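Local coordinates for putative uncharacterized protein (Campylobacter jejuni, PDB 5TPU) that is of unknown function but belongs to the WxcM-like family of the cupin clan and binds thymidine-5'-diphosphate, at residues Lys31-Glu36 against Leu113-Asp118. The protein carries 3 engineered substitutions. Sequence-based numbering, arbitrary orientation.
Sequences KEVPFE and LVLASD
Phe35 lays its ring against the end of strand 111-116, where Ser117, just past the strand, covers one face and Val33, from its own loop, the other. Ser117 CB sits 3.9 Å from the centroid of the Phe35 ring, 23° off the normal, a CH-pi contact displaced toward the rim. Val33 CG1 lies over the centre of the opposite face, modelled so close that its exact placing is doubtful. Phe35 CG stands between its backbone N and carbonyl carbon (chi1 54°), a torsion that swings the ring tip along the strand backbone: Phe35 CE1 comes to 3.4 Å from Ser117 N, and at the ring edge CZ lies 3.6 Å from Leu115 O. The other Val33 branch, CG2, meets Leu115 CD2 at 3.9 Å, the two side chains crossing at about a right angle; Leu27 packs on both. Ser117 OG is hydrogen-bonded to Glu61 N, which probably helps hold CB at this face. Farther along, a water modelled unusually close to both carbonyls bridges Glu36 and Ser117. Ser117 CA also makes a CA-H...O contact of 3.6 Å with Glu36 O. The contact packs the loop between strands 22-28 and 39-44 against strand 111-116 of the antiparallel sheet, consistent with the cupin-type beta fold of this family.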
loop_
_atom_site.group_PDB
_atom_site.type_symbol
_atom_site.label_atom_id
_atom_site.label_comp_id
_atom_site.label_asym_id
_atom_site.label_seq_id
_atom_site.Cartn_x
_atom_site.Cartn_y
_atom_site.Cartn_z
ATOM N N LYS A 31 12.058 9.249 2.453
ATOM C CA LYS A 31 11.536 10.079 3.506
ATOM C C LYS A 31 11.147 9.069 4.572
ATOM O O LYS A 31 12.025 8.571 5.260
ATOM C CB LYS A 31 10.374 10.874 2.933
ATOM C CG LYS A 31 10.379 12.352 3.231
ATOM C CD LYS A 31 9.025 12.758 3.765
ATOM C CE LYS A 31 8.985 14.235 4.088
ATOM N NZ LYS A 31 7.839 14.487 5.011
ATOM N N GLU A 32 9.884 8.646 4.645
ATOM C CA GLU A 32 9.501 7.625 5.629
ATOM C C GLU A 32 10.079 6.288 5.238
ATOM O O GLU A 32 10.289 5.434 6.091
ATOM C CB GLU A 32 7.980 7.486 5.757
ATOM C CG GLU A 32 7.309 8.712 6.341
ATOM C CD GLU A 32 7.119 9.851 5.346
ATOM O OE1 GLU A 32 7.460 9.734 4.145
ATOM O OE2 GLU A 32 6.588 10.882 5.781
ATOM N N VAL A 33 10.311 6.107 3.945
ATOM C CA VAL A 33 10.794 4.865 3.382
ATOM C C VAL A 33 12.209 5.212 2.961
ATOM O O VAL A 33 12.355 6.165 2.210
ATOM C CB VAL A 33 9.945 4.527 2.123
ATOM C CG1 VAL A 33 10.485 3.334 1.365
ATOM C CG2 VAL A 33 8.512 4.257 2.500
ATOM N N PRO A 34 13.242 4.451 3.404
ATOM C CA PRO A 34 14.644 4.759 3.067
ATOM C C PRO A 34 15.049 4.317 1.682
ATOM O O PRO A 34 16.182 3.938 1.467
ATOM C CB PRO A 34 15.445 3.932 4.089
ATOM C CG PRO A 34 14.588 2.739 4.329
ATOM C CD PRO A 34 13.158 3.239 4.245
ATOM N N PHE A 35 14.111 4.325 0.747
ATOM C CA PHE A 35 14.398 3.973 -0.617
ATOM C C PHE A 35 13.324 4.575 -1.527
ATOM O O PHE A 35 12.382 5.233 -1.063
ATOM C CB PHE A 35 14.519 2.453 -0.782
ATOM C CG PHE A 35 13.323 1.670 -0.275
ATOM C CD1 PHE A 35 12.167 1.573 -1.022
ATOM C CD2 PHE A 35 13.370 1.011 0.938
ATOM C CE1 PHE A 35 11.084 0.839 -0.549
ATOM C CE2 PHE A 35 12.301 0.257 1.415
ATOM C CZ PHE A 35 11.145 0.179 0.673
ATOM N N GLU A 36 13.529 4.359 -2.820
ATOM C CA GLU A 36 12.555 4.607 -3.862
ATOM C C GLU A 36 11.650 3.418 -4.113
ATOM O O GLU A 36 12.068 2.331 -4.470
ATOM C CB GLU A 36 13.245 4.998 -5.188
ATOM C CG GLU A 36 13.226 6.508 -5.368
ATOM C CD GLU A 36 14.194 7.042 -6.395
ATOM O OE1 GLU A 36 14.192 6.544 -7.546
ATOM O OE2 GLU A 36 14.931 7.987 -6.048
ATOM N N LEU A 113 0.417 -4.952 3.672
ATOM C CA LEU A 113 0.912 -4.043 2.683
ATOM C C LEU A 113 2.439 -4.018 2.701
ATOM O O LEU A 113 3.071 -3.968 3.778
ATOM C CB LEU A 113 0.370 -2.648 2.936
ATOM C CG LEU A 113 0.871 -1.588 1.936
ATOM C CD1 LEU A 113 0.300 -1.875 0.559
ATOM C CD2 LEU A 113 0.442 -0.200 2.400
ATOM N N VAL A 114 3.023 -4.106 1.514
ATOM C CA VAL A 114 4.483 -4.124 1.369
ATOM C C VAL A 114 4.899 -3.147 0.326
ATOM O O VAL A 114 4.363 -3.172 -0.755
ATOM C CB VAL A 114 5.074 -5.496 1.039
ATOM C CG1 VAL A 114 6.575 -5.354 0.924
ATOM C CG2 VAL A 114 4.725 -6.515 2.102
ATOM N N LEU A 115 5.809 -2.246 0.714
ATOM C CA LEU A 115 6.447 -1.274 -0.164
ATOM C C LEU A 115 7.824 -1.860 -0.467
ATOM O O LEU A 115 8.548 -2.238 0.451
ATOM C CB LEU A 115 6.572 0.067 0.563
ATOM C CG LEU A 115 5.386 1.078 0.576
ATOM C CD1 LEU A 115 3.982 0.507 0.497
ATOM C CD2 LEU A 115 5.428 2.054 1.754
ATOM N N ALA A 116 8.181 -2.015 -1.738
ATOM C CA ALA A 116 9.455 -2.650 -2.106
ATOM C C ALA A 116 10.391 -1.737 -2.896
ATOM O O ALA A 116 9.953 -0.974 -3.764
ATOM C CB ALA A 116 9.158 -3.880 -2.911
ATOM N N SER A 117 11.684 -1.808 -2.602
ATOM C CA SER A 117 12.672 -0.992 -3.308
ATOM C C SER A 117 12.920 -1.392 -4.767
ATOM O O SER A 117 13.590 -0.675 -5.491
ATOM C CB SER A 117 13.998 -1.114 -2.588
ATOM O OG SER A 117 14.461 -2.457 -2.586
ATOM N N ASP A 118 12.444 -2.557 -5.194
ATOM C CA ASP A 118 12.751 -3.005 -6.540
ATOM C C ASP A 118 11.652 -3.925 -7.042
ATOM O O ASP A 118 10.779 -4.406 -6.258
ATOM C CB ASP A 118 14.141 -3.669 -6.554
ATOM C CG ASP A 118 14.783 -3.748 -7.976
ATOM O OD1 ASP A 118 14.341 -3.129 -8.966
ATOM O OD2 ASP A 118 15.733 -4.520 -8.094
HETATM O O HOH W 1 14.397 1.665 -4.967
#